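Local coordinates for protein putative DD-carboxypeptidase TP_0574 (Treponema pallidum, PDB 1O75) that binds penicillin, shows zinc-dependent carboxypeptidase activity on synthetic depsipeptides, and may serve to decrease peptidoglycan cross-linking as a D,D-carboxypeptidase, at residues B[66-70]-B[252-256]; B[111-116]-B[245-250]. The protein carries 2 engineered substitutions. All blocks are in the same frame, centred on the assembly; numbering follows the deposited sequence.

Contact 1: B[66-70]-B[252-256]; sequences QFQYA and VMNFN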
loop_
_atom_site.group_PDB
_atom_site.type_symbol
_atom_site.label_atom_id
_atom_site.label_comp_id
_atom_site.label_asym_id
_atom_site.label_seq_id
_atom_site.Cartn_x
_atom_site.Cartn_y
_atom_site.Cartn_z
ATOM N N GLN B 66 2.725 -18.747 -10.572
ATOM C CA GLN B 66 2.245 -19.859 -11.402
ATOM C C GLN B 66 2.098 -19.491 -12.858
ATOM O O GLN B 66 2.036 -20.363 -13.726
ATOM C CB GLN B 66 0.883 -20.384 -10.880
ATOM C CG GLN B 66 -0.315 -19.536 -11.318
ATOM C CD GLN B 66 -1.627 -20.082 -10.743
ATOM O OE1 GLN B 66 -1.730 -21.263 -10.466
ATOM N NE2 GLN B 66 -2.618 -19.216 -10.577
ATOM N N PHE B 67 2.023 -18.202 -13.146
ATOM C CA PHE B 67 1.866 -17.791 -14.523
ATOM C C PHE B 67 3.130 -17.878 -15.385
ATOM O O PHE B 67 3.103 -18.459 -16.473
ATOM C CB PHE B 67 1.293 -16.378 -14.553
ATOM C CG PHE B 67 -0.072 -16.283 -13.941
ATOM C CD1 PHE B 67 -1.198 -16.691 -14.661
ATOM C CD2 PHE B 67 -0.233 -15.840 -12.628
ATOM C CE1 PHE B 67 -2.474 -16.658 -14.078
ATOM C CE2 PHE B 67 -1.509 -15.805 -12.028
ATOM C CZ PHE B 67 -2.625 -16.216 -12.761
ATOM N N GLN B 68 4.229 -17.305 -14.900
ATOM C CA GLN B 68 5.481 -17.290 -15.659
ATOM C C GLN B 68 6.532 -18.291 -15.203
ATOM O O GLN B 68 7.500 -18.544 -15.931
ATOM C CB GLN B 68 6.103 -15.882 -15.599
ATOM C CG GLN B 68 5.447 -14.868 -16.513
ATOM C CD GLN B 68 5.979 -14.958 -17.912
ATOM O OE1 GLN B 68 5.238 -15.606 -18.778
ATOM N NE2 GLN B 68 7.077 -14.465 -18.211
ATOM N N TYR B 69 6.361 -18.852 -14.012
ATOM C CA TYR B 69 7.352 -19.770 -13.452
ATOM C C TYR B 69 6.887 -21.218 -13.281
ATOM O O TYR B 69 5.682 -21.481 -13.195
ATOM C CB TYR B 69 7.813 -19.228 -12.092
ATOM C CG TYR B 69 8.320 -17.793 -12.176
ATOM C CD1 TYR B 69 9.653 -17.513 -12.518
ATOM C CD2 TYR B 69 7.456 -16.713 -11.966
ATOM C CE1 TYR B 69 10.114 -16.169 -12.656
ATOM C CE2 TYR B 69 7.907 -15.380 -12.093
ATOM C CZ TYR B 69 9.232 -15.126 -12.444
ATOM O OH TYR B 69 9.655 -13.832 -12.617
ATOM N N ALA B 70 7.857 -22.133 -13.214
ATOM C CA ALA B 70 7.605 -23.567 -13.009
ATOM C C ALA B 70 7.529 -23.690 -11.496
ATOM O O ALA B 70 8.548 -23.645 -10.801
ATOM C CB ALA B 70 8.772 -24.411 -13.570
ATOM N N VAL B 252 3.873 -7.585 -15.664
ATOM C CA VAL B 252 4.323 -8.607 -14.716
ATOM C C VAL B 252 3.957 -9.999 -15.199
ATOM O O VAL B 252 4.629 -10.968 -14.853
ATOM C CB VAL B 252 3.778 -8.384 -13.258
ATOM C CG1 VAL B 252 4.375 -7.121 -12.666
ATOM C CG2 VAL B 252 2.221 -8.299 -13.256
ATOM N N MET B 253 2.917 -10.118 -16.028
ATOM C CA MET B 253 2.540 -11.455 -16.517
ATOM C C MET B 253 3.521 -11.925 -17.595
ATOM O O MET B 253 3.459 -13.064 -18.042
ATOM C CB MET B 253 1.109 -11.471 -17.059
ATOM C CG MET B 253 0.035 -11.407 -15.955
ATOM S SD MET B 253 0.111 -12.829 -14.822
ATOM C CE MET B 253 -0.450 -12.123 -13.348
ATOM N N ASN B 254 4.413 -11.034 -18.014
ATOM C CA ASN B 254 5.448 -11.381 -18.992
ATOM C C ASN B 254 6.854 -11.219 -18.395
ATOM O O ASN B 254 7.877 -11.470 -19.059
ATOM C CB ASN B 254 5.277 -10.516 -20.234
ATOM C CG ASN B 254 4.175 -11.052 -21.129
ATOM O OD1 ASN B 254 4.310 -12.134 -21.695
ATOM N ND2 ASN B 254 3.073 -10.329 -21.218
ATOM N N PHE B 255 6.894 -10.802 -17.132
ATOM C CA PHE B 255 8.171 -10.609 -16.444
ATOM C C PHE B 255 8.899 -11.915 -16.179
ATOM O O PHE B 255 8.319 -12.889 -15.687
ATOM C CB PHE B 255 7.954 -9.913 -15.101
ATOM C CG PHE B 255 9.209 -9.773 -14.281
ATOM C CD1 PHE B 255 10.095 -8.714 -14.512
ATOM C CD2 PHE B 255 9.486 -10.678 -13.256
ATOM C CE1 PHE B 255 11.236 -8.555 -13.720
ATOM C CE2 PHE B 255 10.630 -10.532 -12.453
ATOM C CZ PHE B 255 11.506 -9.458 -12.690
ATOM N N ASN B 256 10.199 -11.920 -16.453
ATOM C CA ASN B 256 10.985 -13.111 -16.203
ATOM C C ASN B 256 12.006 -12.963 -15.070
ATOM O O ASN B 256 11.951 -13.681 -14.068
ATOM C CB ASN B 256 11.744 -13.515 -17.467
ATOM C CG ASN B 256 10.949 -14.441 -18.362
ATOM O OD1 ASN B 256 10.164 -15.231 -17.876
ATOM N ND2 ASN B 256 11.181 -14.369 -19.676
HETATM O O HOH W 1 8.525 -17.396 -18.215
HETATM O O HOH W 2 5.532 -14.465 -21.256
#

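Contact 2: B[111-116]-B[245-250]; sequences FQDLGE and HREFID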
loop_
_atom_site.group_PDB
_atom_site.type_symbol
_atom_site.label_atom_id
_atom_site.label_comp_id
_atom_site.label_asym_id
_atom_site.label_seq_id
_atom_site.Cartn_x
_atom_site.Cartn_y
_atom_site.Cartn_z
ATOM N N PHE B 111 -2.067 -17.132 -18.288
ATOM C CA PHE B 111 -2.694 -15.824 -18.187
ATOM C C PHE B 111 -3.381 -15.413 -19.483
ATOM O O PHE B 111 -2.779 -15.469 -20.555
ATOM C CB PHE B 111 -1.647 -14.762 -17.824
ATOM C CG PHE B 111 -2.184 -13.361 -17.850
ATOM C CD1 PHE B 111 -3.060 -12.923 -16.858
ATOM C CD2 PHE B 111 -1.843 -12.497 -18.884
ATOM C CE1 PHE B 111 -3.593 -11.633 -16.902
ATOM C CE2 PHE B 111 -2.363 -11.213 -18.946
ATOM C CZ PHE B 111 -3.246 -10.774 -17.949
ATOM N N GLN B 112 -4.632 -14.974 -19.375
ATOM C CA GLN B 112 -5.401 -14.533 -20.545
ATOM C C GLN B 112 -5.534 -13.011 -20.563
ATOM O O GLN B 112 -5.198 -12.372 -21.554
ATOM C CB GLN B 112 -6.811 -15.167 -20.566
ATOM C CG GLN B 112 -6.830 -16.688 -20.716
ATOM C CD GLN B 112 -5.973 -17.189 -21.881
ATOM O OE1 GLN B 112 -4.959 -17.871 -21.676
ATOM N NE2 GLN B 112 -6.372 -16.852 -23.107
ATOM N N ASP B 113 -6.017 -12.423 -19.472
ATOM C CA ASP B 113 -6.160 -10.972 -19.424
ATOM C C ASP B 113 -6.675 -10.463 -18.084
ATOM O O ASP B 113 -7.079 -11.243 -17.215
ATOM C CB ASP B 113 -7.116 -10.512 -20.533
ATOM C CG ASP B 113 -8.451 -11.252 -20.492
ATOM O OD1 ASP B 113 -9.260 -10.965 -19.584
ATOM O OD2 ASP B 113 -8.693 -12.132 -21.356
ATOM N N LEU B 114 -6.656 -9.146 -17.915
ATOM C CA LEU B 114 -7.186 -8.559 -16.689
ATOM C C LEU B 114 -8.629 -8.163 -17.016
ATOM O O LEU B 114 -8.854 -7.363 -17.918
ATOM C CB LEU B 114 -6.393 -7.311 -16.276
ATOM C CG LEU B 114 -6.893 -6.671 -14.980
ATOM C CD1 LEU B 114 -6.603 -7.596 -13.803
ATOM C CD2 LEU B 114 -6.223 -5.333 -14.782
ATOM N N GLY B 115 -9.594 -8.732 -16.293
ATOM C CA GLY B 115 -10.993 -8.413 -16.530
ATOM C C GLY B 115 -11.319 -6.968 -16.183
ATOM O O GLY B 115 -10.578 -6.321 -15.439
ATOM N N GLU B 116 -12.429 -6.463 -16.725
ATOM C CA GLU B 116 -12.878 -5.092 -16.471
ATOM C C GLU B 116 -13.111 -4.893 -14.983
ATOM O O GLU B 116 -12.978 -3.782 -14.462
ATOM C CB GLU B 116 -14.182 -4.807 -17.226
ATOM C CG GLU B 116 -14.025 -4.753 -18.737
ATOM C CD GLU B 116 -13.311 -3.496 -19.208
ATOM O OE1 GLU B 116 -13.871 -2.393 -19.019
ATOM O OE2 GLU B 116 -12.192 -3.606 -19.768
ATOM N N HIS B 245 -3.938 -0.210 -14.732
ATOM C CA HIS B 245 -3.777 -1.466 -13.988
ATOM C C HIS B 245 -3.545 -2.570 -15.016
ATOM O O HIS B 245 -2.675 -3.430 -14.847
ATOM C CB HIS B 245 -5.052 -1.751 -13.159
ATOM C CG HIS B 245 -4.922 -2.878 -12.175
ATOM N ND1 HIS B 245 -6.021 -3.483 -11.596
ATOM C CD2 HIS B 245 -3.836 -3.488 -11.638
ATOM C CE1 HIS B 245 -5.620 -4.415 -10.748
ATOM N NE2 HIS B 245 -4.297 -4.440 -10.755
ATOM N N ARG B 246 -4.299 -2.527 -16.109
ATOM C CA ARG B 246 -4.149 -3.542 -17.139
ATOM C C ARG B 246 -2.755 -3.541 -17.787
ATOM O O ARG B 246 -2.182 -4.599 -18.044
ATOM C CB ARG B 246 -5.224 -3.365 -18.216
ATOM C CG ARG B 246 -5.004 -4.232 -19.445
ATOM C CD ARG B 246 -6.328 -4.733 -19.991
ATOM N NE ARG B 246 -7.332 -3.678 -19.951
ATOM C CZ ARG B 246 -8.645 -3.888 -19.955
ATOM N NH1 ARG B 246 -9.124 -5.128 -20.003
ATOM N NH2 ARG B 246 -9.480 -2.857 -19.880
ATOM N N GLU B 247 -2.210 -2.364 -18.054
ATOM C CA GLU B 247 -0.879 -2.314 -18.663
ATOM C C GLU B 247 0.193 -2.863 -17.708
ATOM O O GLU B 247 1.124 -3.529 -18.139
ATOM C CB GLU B 247 -0.541 -0.880 -19.108
ATOM C CG GLU B 247 -1.365 -0.430 -20.350
ATOM C CD GLU B 247 -1.246 1.060 -20.619
ATOM O OE1 GLU B 247 -1.075 1.837 -19.656
ATOM O OE2 GLU B 247 -1.338 1.467 -21.793
ATOM N N PHE B 248 0.061 -2.602 -16.420
ATOM C CA PHE B 248 1.041 -3.112 -15.468
ATOM C C PHE B 248 0.916 -4.614 -15.343
ATOM O O PHE B 248 1.914 -5.338 -15.320
ATOM C CB PHE B 248 0.857 -2.475 -14.092
ATOM C CG PHE B 248 1.791 -3.034 -13.051
ATOM C CD1 PHE B 248 3.174 -2.839 -13.154
ATOM C CD2 PHE B 248 1.294 -3.775 -11.986
ATOM C CE1 PHE B 248 4.041 -3.377 -12.203
ATOM C CE2 PHE B 248 2.147 -4.318 -11.033
ATOM C CZ PHE B 248 3.519 -4.121 -11.136
ATOM N N ILE B 249 -0.316 -5.106 -15.274
ATOM C CA ILE B 249 -0.502 -6.541 -15.171
ATOM C C ILE B 249 0.073 -7.277 -16.389
ATOM O O ILE B 249 0.686 -8.335 -16.250
ATOM C CB ILE B 249 -2.006 -6.865 -14.972
ATOM C CG1 ILE B 249 -2.413 -6.426 -13.568
ATOM C CG2 ILE B 249 -2.273 -8.357 -15.151
ATOM C CD1 ILE B 249 -1.616 -7.100 -12.471
ATOM N N ASP B 250 -0.124 -6.729 -17.586
ATOM C CA ASP B 250 0.407 -7.380 -18.782
ATOM C C ASP B 250 1.931 -7.482 -18.641
ATOM O O ASP B 250 2.542 -8.464 -19.053
ATOM C CB ASP B 250 0.073 -6.581 -20.051
ATOM C CG ASP B 250 -1.379 -6.760 -20.500
ATOM O OD1 ASP B 250 -2.014 -7.770 -20.122
ATOM O OD2 ASP B 250 -1.885 -5.900 -21.255
HETATM O O HOH W 3 -5.236 -7.870 -20.095
#

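Contact 1: B[66-70]-B[252-256]
Y69 and N256 are joined by a short hydrogen bond: the phenol OH gives its proton to the backbone O of N256 at 2.7 Å. The hydroxyl sits 45° above the carbonyl plane, while that O lies near the plane of the Y69 ring, at its edge. The same OH comes within 3.2 Å of CD2 of F255.

Q68 fills the middle. Its chain bends at chi2 (-83°), which lays the amide across the 253-256 backbone, where NE2 makes a weak but fairly straight bond of 3.2 Å to F255 O. Two waters bridge the segments: one donates to Q68 O and N256 OD1, the other to Q68 OE1 and N254 OD1, while N254 ND2 bonds back to D250 O. Q68 OE1 stands 3.2 Å from M253 O, two acceptors that cannot bond each other; OE1 instead takes a hydrogen from the second water.

On the apolar side, M253 lays its sulfur over one face of the F67 ring, SD 4.0 Å from the centroid and 29° off the normal, a Met-aromatic contact to which CE adds a CH-pi contact. F67 also meets F63 edge-to-face.

This buried contact joins the start of strand 69-85 and the residues leading into it to the junction of helix 245-252 with strand 255-262, with strand 143-163 beside Q68, Y69 and N256 and strand 101-114 beside F67 and M253.

Contact 2: B[111-116]-B[245-250]
L114 and R246 are the residues whose CA atoms lie nearest across the two segments, 5.9 Å apart. The axes of strand 111-114 and helix 245-250 approach to 8.4 Å and run nearly antiparallel, at 160°. Within the strand, Q112 and D113 both face K121 of the adjoining strand 120-124, a classic beta bulge.

L114 makes the central apolar contact through a single branch. With CG anti to the backbone N (chi1 -179°), its CD2 lies against the helix, 3.6 Å from R246 CA and over one face of the H245 imidazole, a CH-pi contact offset toward the ring's rim. The same methyl also touches I249 CG1. Earlier in the strand, F111 crosses I249 at about a right angle, its CZ 3.8 Å from CG2, and turns its edge to the carboxylate of D250. That carboxylate is also bridged to the strand by a water, which accepts from L114 N and donates to D250 OD1.

At the exposed end, the R246 chain bends at chi2 and chi3 and carries its guanidinium out to E116. NH2 binds OE2 at 2.8 Å, a nearly straight bond (169°) on the syn side but tilted from the carboxylate plane, and in the plane of the guanidinium; NH1 reaches the same oxygen only weakly. The imidazole, meanwhile, is held at both nitrogens: NE2 bonds T288 O, and ND1 bonds E242 of the second subunit.

The arrangement is a helix packed alongside a bulged strand, apolar within and with a salt bridge at its exposed end. It joins two sequence families, probably different domains of this four-domain protein, and takes part in the dimer interface of the crystal, although the protein is probably monomeric in solution.

How the contacts relate
Both contacts join the same two parts of the fold, the mixed sheet holding neighbouring strands 69-85 and 101-114, and the consecutive helix 245-252 and strand 255-262. They touch directly: F111 of contact 2 packs against F67 and M253 of contact 1, with M253 CG 3.5 Å from F111 CG, giving a continuous apolar seam. Contact 1 is buried and combines a Met-aromatic contact with uncharged hydrogen bonds from an amide and a phenol to backbone carbonyls and with bridging waters. Contact 2 lies farther from the chain's centre and is only partly buried; its apolar middle gives way to an ion pair at the edge, where the second subunit approaches.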